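Local coordinates for ORF98 PTP-2 (Cydia pomonella granulosis virus, PDB 6I28), which probably dephosphorylates proteins at phosphotyrosine and phosphoserine or phosphothreonine, as a dual-specificity phosphatase with MAP kinases among its likely substrates, at residues G40-L45 and L101-A106; N81-F86 and A115-M120. One frame throughout, in Å; residues are numbered along the deposited sequence.

Contact 1 of 2, residues G40-L45 and L101-A106; sequences GCVVSL and LIHCHA
His-103 and Ser-44 meet through a combination of torsions: chi1 of His-103 (84°) sets the imidazole CG between its own backbone N and carbonyl carbon, chi1 of Ser-44 (-64°) sets OG anti to its carbonyl carbon, and the turn of the ring (chi2 92°) brings NE2 to OG. The hydroxyl arrives at the ring edge, near its plane, and OG is hydrogen-bonded to NE2 at 2.6 Å. A second bond fixes the other nitrogen, ND1 donating to Cys-104 O at 3.0 Å on an in-plane lone pair. With both ring nitrogens engaged, rotation of the imidazole is restrained, and Val-42 CG1 fills in at the CD2 edge 3.9 Å away.

The two segments are neighbouring parallel strands of the central sheet of the phosphatase domain. Backbone bonds alternate along them, from Leu-101 N to Cys-41 O (2.9 Å) at one end to Leu-45 N and His-103 O (2.9 Å) at the other. On the face carrying Val-43 and Ile-102 the contact is apolar, and Leu-45 lies alongside Ile-102, its CD1 4.1 Å from CG2.

His-103 opens the HCX5R signature, and from Cys-104 the chain leaves the sheet into the phosphate-binding loop. Cys-104 holds the position of the nucleophile in relatives, and a bound calcium ion lies about 4 Å from its side chain. Ser-44 OG also bonds His-64 NE2 on the adjacent strand 64-68, so the hydroxyl lies between two imidazoles. The chemistry implies a chain of polar links, serine to imidazole to the Cys-104 carbonyl, that ties the root of the signature loop to the sheet.

Contact 2 of 2, residues N81-F86 and A115-M120; sequences NLEMLF and AIYYIM
Tyr-117 turns one ring face to Leu-82, and together with Phe-86 and Tyr-118 it forms an aromatic cluster between two helices of the alpha/beta phosphatase fold. These are helix 82-95 and helix 110-123, the latter following the signature loop. Their short segments run at 72° to each other with axes 10.7 Å apart at closest approach, and long side chains bridge that separation.

Three orientations define the packing. In the first, Tyr-117 reaches out with CG anti to the backbone N (chi1 178°), and Leu-82 CD2 settles over the centre of its ring, a CH-pi contact 3.7 Å from the centroid. The leucine branch point closes in as well, CG lying 3.5 Å from CE2 of Tyr-117. In the second, Phe-86 comes obliquely to the same tyrosine, its CB 4.0 Å from CE2 of Tyr-117. In the third, Phe-86 and Tyr-118 cross as side chains at about a right angle, yet their ring planes are inclined by only 36°. Here CE1 of Phe-86 meets CD1 of Tyr-118 at 3.5 Å. Arg-121, one turn after Tyr-117, adds a cation-pi contact to Phe-86, and Leu-89, Trp-90, Ile-93 and His-94 of helix 82-95 also pack on Tyr-118.

Polar groups gather at the phenol end of Tyr-117, whose OH is hydrogen-bonded to the C-terminal carboxylate of Glu-168 and to Arg-121. Arg-121 also forms a salt bridge with Glu-83. One water ties the two segments together there, donating to Glu-83 OE1 at 2.8 Å and to Tyr-117 OH at 2.7 Å.

Overall arrangement
Both contacts are buried and their centres lie 13 Å apart, but they serve different layers of one domain. Contact 1 joins strands inside the sheet, so backbone hydrogen bonds and a histidine network dominate; contact 2 joins helices, where apolar and aromatic packing prevails and polar links gather around the exposed Glu-83. The layers meet on the face of Val-43 and Ile-102: Val-43 CG1 packs on Leu-85 CD2 at 3.8 Å, and Ile-102 approaches the backbone of Ala-115. The chain alternates between the contacts, passing from 40-45 to 81-86, back to 101-106, and through the signature loop to 115-120.

Contact 1 of 2, residues G40-L45 and L101-A106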
loop_
_atom_site.group_PDB
_atom_site.type_symbol
_atom_site.label_atom_id
_atom_site.label_comp_id
_atom_site.label_asym_id
_atom_site.label_seq_id
_atom_site.Cartn_x
_atom_site.Cartn_y
_atom_site.Cartn_z
ATOM N N GLY A 40 7.423 -6.148 -9.891
ATOM C CA GLY A 40 8.183 -7.262 -9.364
ATOM C C GLY A 40 7.536 -7.981 -8.204
ATOM O O GLY A 40 7.895 -9.133 -7.903
ATOM N N CYS A 41 6.571 -7.350 -7.554
ATOM C CA CYS A 41 5.989 -7.853 -6.316
ATOM C C CYS A 41 4.580 -7.278 -6.197
ATOM O O CYS A 41 4.277 -6.208 -6.706
ATOM C CB CYS A 41 7.003 -7.503 -5.201
ATOM S SG CYS A 41 6.470 -7.167 -3.635
ATOM N N VAL A 42 3.723 -8.051 -5.578
ATOM C CA VAL A 42 2.321 -7.733 -5.412
ATOM C C VAL A 42 1.946 -7.940 -3.954
ATOM O O VAL A 42 2.246 -8.977 -3.375
ATOM C CB VAL A 42 1.441 -8.585 -6.336
ATOM C CG1 VAL A 42 0.008 -8.236 -6.061
ATOM C CG2 VAL A 42 1.774 -8.380 -7.800
ATOM N N VAL A 43 1.283 -6.955 -3.355
ATOM C CA VAL A 43 0.699 -7.093 -2.026
ATOM C C VAL A 43 -0.819 -7.027 -2.199
ATOM O O VAL A 43 -1.377 -5.964 -2.543
ATOM C CB VAL A 43 1.174 -5.992 -1.053
ATOM C CG1 VAL A 43 0.521 -6.096 0.301
ATOM C CG2 VAL A 43 2.673 -6.037 -0.953
ATOM N N SER A 44 -1.486 -8.050 -1.789
ATOM C CA SER A 44 -2.940 -8.192 -1.925
ATOM C C SER A 44 -3.548 -7.984 -0.544
ATOM O O SER A 44 -3.373 -8.811 0.376
ATOM C CB SER A 44 -3.322 -9.571 -2.483
ATOM O OG SER A 44 -2.859 -9.836 -3.792
ATOM N N LEU A 45 -4.301 -6.911 -0.389
ATOM C CA LEU A 45 -4.979 -6.567 0.856
ATOM C C LEU A 45 -6.474 -6.736 0.586
ATOM O O LEU A 45 -7.192 -5.790 0.233
ATOM C CB LEU A 45 -4.644 -5.180 1.244
ATOM C CG LEU A 45 -3.179 -4.890 1.522
ATOM C CD1 LEU A 45 -3.110 -3.416 1.933
ATOM C CD2 LEU A 45 -2.588 -5.795 2.489
ATOM N N LEU A 101 3.134 -3.574 -6.683
ATOM C CA LEU A 101 1.721 -3.282 -6.853
ATOM C C LEU A 101 1.037 -3.629 -5.526
ATOM O O LEU A 101 1.013 -4.782 -5.128
ATOM C CB LEU A 101 1.088 -4.056 -8.003
ATOM C CG LEU A 101 -0.441 -4.018 -7.977
ATOM C CD1 LEU A 101 -0.976 -2.525 -8.098
ATOM C CD2 LEU A 101 -1.062 -4.930 -9.041
ATOM N N ILE A 102 0.467 -2.636 -4.867
ATOM C CA ILE A 102 -0.390 -2.826 -3.695
ATOM C C ILE A 102 -1.848 -2.681 -4.144
ATOM O O ILE A 102 -2.255 -1.677 -4.744
ATOM C CB ILE A 102 -0.097 -1.821 -2.578
ATOM C CG1 ILE A 102 1.377 -1.795 -2.145
ATOM C CG2 ILE A 102 -1.004 -2.136 -1.349
ATOM C CD1 ILE A 102 1.718 -0.456 -1.470
ATOM N N HIS A 103 -2.660 -3.692 -3.923
ATOM C CA HIS A 103 -4.029 -3.653 -4.400
ATOM C C HIS A 103 -5.012 -4.159 -3.343
ATOM O O HIS A 103 -4.693 -5.014 -2.500
ATOM C CB HIS A 103 -4.232 -4.473 -5.692
ATOM C CG HIS A 103 -4.460 -5.949 -5.480
ATOM N ND1 HIS A 103 -5.709 -6.517 -5.346
ATOM C CD2 HIS A 103 -3.575 -6.976 -5.382
ATOM C CE1 HIS A 103 -5.586 -7.823 -5.187
ATOM N NE2 HIS A 103 -4.303 -8.127 -5.200
ATOM N N CYS A 104 -6.226 -3.650 -3.426
ATOM C CA CYS A 104 -7.383 -4.154 -2.707
ATOM C C CYS A 104 -8.475 -4.403 -3.732
ATOM O O CYS A 104 -8.214 -5.006 -4.794
ATOM C CB CYS A 104 -7.780 -3.202 -1.582
ATOM S SG CYS A 104 -8.025 -1.477 -1.982
ATOM N N HIS A 105 -9.708 -3.987 -3.457
ATOM C CA HIS A 105 -10.790 -4.147 -4.434
ATOM C C HIS A 105 -11.030 -2.891 -5.259
ATOM O O HIS A 105 -11.221 -2.985 -6.465
ATOM C CB HIS A 105 -12.072 -4.581 -3.719
ATOM C CG HIS A 105 -12.107 -6.050 -3.434
ATOM N ND1 HIS A 105 -11.824 -6.999 -4.391
ATOM C CD2 HIS A 105 -12.342 -6.737 -2.295
ATOM C CE1 HIS A 105 -11.914 -8.207 -3.865
ATOM N NE2 HIS A 105 -12.230 -8.076 -2.594
ATOM N N ALA A 106 -10.983 -1.715 -4.640
ATOM C CA ALA A 106 -11.220 -0.455 -5.332
ATOM C C ALA A 106 -9.962 0.380 -5.497
ATOM O O ALA A 106 -9.958 1.317 -6.300
ATOM C CB ALA A 106 -12.274 0.367 -4.577
#

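Contact 2 of 2, residues N81-F86 and A115-M120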
loop_
_atom_site.group_PDB
_atom_site.type_symbol
_atom_site.label_atom_id
_atom_site.label_comp_id
_atom_site.label_asym_id
_atom_site.label_seq_id
_atom_site.Cartn_x
_atom_site.Cartn_y
_atom_site.Cartn_z
ATOM N N ASN A 81 -0.906 -5.704 11.001
ATOM C CA ASN A 81 0.150 -6.135 10.096
ATOM C C ASN A 81 0.936 -4.973 9.496
ATOM O O ASN A 81 1.764 -5.180 8.617
ATOM C CB ASN A 81 -0.496 -6.975 9.005
ATOM C CG ASN A 81 -0.860 -8.348 9.480
ATOM O OD1 ASN A 81 -0.010 -9.229 9.494
ATOM N ND2 ASN A 81 -2.124 -8.544 9.901
ATOM N N LEU A 82 0.694 -3.732 9.959
ATOM C CA LEU A 82 1.322 -2.594 9.299
ATOM C C LEU A 82 2.842 -2.668 9.328
ATOM O O LEU A 82 3.483 -2.446 8.296
ATOM C CB LEU A 82 0.847 -1.305 9.936
ATOM C CG LEU A 82 1.051 -0.041 9.145
ATOM C CD1 LEU A 82 0.325 -0.060 7.797
ATOM C CD2 LEU A 82 0.619 1.144 9.994
ATOM N N GLU A 83 3.423 -3.091 10.447
ATOM C CA GLU A 83 4.885 -3.163 10.558
ATOM C C GLU A 83 5.454 -4.228 9.629
ATOM O O GLU A 83 6.377 -3.949 8.857
ATOM C CB GLU A 83 5.313 -3.432 11.990
ATOM C CG GLU A 83 6.815 -3.443 12.133
ATOM C CD GLU A 83 7.434 -2.072 12.044
ATOM O OE1 GLU A 83 6.681 -1.082 12.159
ATOM O OE2 GLU A 83 8.683 -1.999 11.870
ATOM N N MET A 84 4.883 -5.429 9.639
ATOM C CA MET A 84 5.311 -6.483 8.724
ATOM C C MET A 84 5.162 -6.032 7.271
ATOM O O MET A 84 6.076 -6.175 6.450
ATOM C CB MET A 84 4.498 -7.760 9.002
ATOM C CG MET A 84 4.856 -8.972 8.147
ATOM S SD MET A 84 4.068 -8.870 6.498
ATOM C CE MET A 84 2.360 -9.274 6.903
ATOM N N LEU A 85 4.053 -5.373 6.940
ATOM C CA LEU A 85 3.855 -4.936 5.568
ATOM C C LEU A 85 4.891 -3.893 5.170
ATOM O O LEU A 85 5.447 -3.928 4.075
ATOM C CB LEU A 85 2.451 -4.364 5.420
ATOM C CG LEU A 85 1.354 -5.447 5.358
ATOM C CD1 LEU A 85 0.011 -4.808 5.608
ATOM C CD2 LEU A 85 1.373 -6.201 3.988
ATOM N N PHE A 86 5.106 -2.908 6.029
ATOM C CA PHE A 86 6.149 -1.925 5.761
ATOM C C PHE A 86 7.505 -2.550 5.483
ATOM O O PHE A 86 8.187 -2.177 4.512
ATOM C CB PHE A 86 6.281 -0.903 6.885
ATOM C CG PHE A 86 7.381 0.105 6.635
ATOM C CD1 PHE A 86 7.161 1.219 5.850
ATOM C CD2 PHE A 86 8.671 -0.135 7.078
ATOM C CE1 PHE A 86 8.160 2.075 5.594
ATOM C CE2 PHE A 86 9.673 0.732 6.789
ATOM C CZ PHE A 86 9.382 1.877 6.101
ATOM N N ALA A 115 0.173 2.397 0.979
ATOM C CA ALA A 115 1.046 3.231 0.154
ATOM C C ALA A 115 1.361 4.542 0.851
ATOM O O ALA A 115 2.535 4.957 0.915
ATOM C CB ALA A 115 0.398 3.464 -1.197
ATOM N N ILE A 116 0.349 5.173 1.443
ATOM C CA ILE A 116 0.538 6.459 2.103
ATOM C C ILE A 116 1.474 6.273 3.279
ATOM O O ILE A 116 2.364 7.087 3.510
ATOM C CB ILE A 116 -0.820 7.056 2.523
ATOM C CG1 ILE A 116 -1.646 7.526 1.314
ATOM C CG2 ILE A 116 -0.639 8.230 3.541
ATOM C CD1 ILE A 116 -3.052 8.100 1.625
ATOM N N TYR A 117 1.316 5.177 4.016
ATOM C CA TYR A 117 2.145 4.948 5.189
ATOM C C TYR A 117 3.593 4.683 4.791
ATOM O O TYR A 117 4.532 5.208 5.419
ATOM C CB TYR A 117 1.628 3.746 5.974
ATOM C CG TYR A 117 2.493 3.435 7.198
ATOM C CD1 TYR A 117 2.698 4.339 8.176
ATOM C CD2 TYR A 117 3.105 2.212 7.331
ATOM C CE1 TYR A 117 3.487 4.060 9.313
ATOM C CE2 TYR A 117 3.899 1.880 8.420
ATOM C CZ TYR A 117 4.105 2.801 9.415
ATOM O OH TYR A 117 4.889 2.521 10.524
ATOM N N TYR A 118 3.805 3.868 3.750
ATOM C CA TYR A 118 5.139 3.715 3.234
ATOM C C TYR A 118 5.791 5.025 2.880
ATOM O O TYR A 118 6.954 5.235 3.226
ATOM C CB TYR A 118 5.163 2.754 2.043
ATOM C CG TYR A 118 6.543 2.479 1.563
ATOM C CD1 TYR A 118 7.308 1.524 2.219
ATOM C CD2 TYR A 118 7.145 3.195 0.518
ATOM C CE1 TYR A 118 8.574 1.259 1.853
ATOM C CE2 TYR A 118 8.466 2.875 0.117
ATOM C CZ TYR A 118 9.172 1.923 0.824
ATOM O OH TYR A 118 10.474 1.574 0.527
ATOM N N ILE A 119 5.041 5.979 2.286
ATOM C CA ILE A 119 5.631 7.266 1.936
ATOM C C ILE A 119 5.845 8.151 3.164
ATOM O O ILE A 119 6.874 8.822 3.271
ATOM C CB ILE A 119 4.711 7.910 0.862
ATOM C CG1 ILE A 119 4.823 7.113 -0.466
ATOM C CG2 ILE A 119 5.018 9.404 0.653
ATOM C CD1 ILE A 119 3.955 7.632 -1.565
ATOM N N MET A 120 4.889 8.147 4.114
ATOM C CA MET A 120 5.062 8.845 5.373
ATOM C C MET A 120 6.319 8.403 6.089
ATOM O O MET A 120 7.122 9.232 6.515
ATOM C CB MET A 120 3.863 8.607 6.298
ATOM C CG MET A 120 2.558 9.131 5.829
ATOM S SD MET A 120 1.204 8.591 6.875
ATOM C CE MET A 120 1.793 9.070 8.486
HETATM O O HOH W 1 4.249 0.128 11.593
#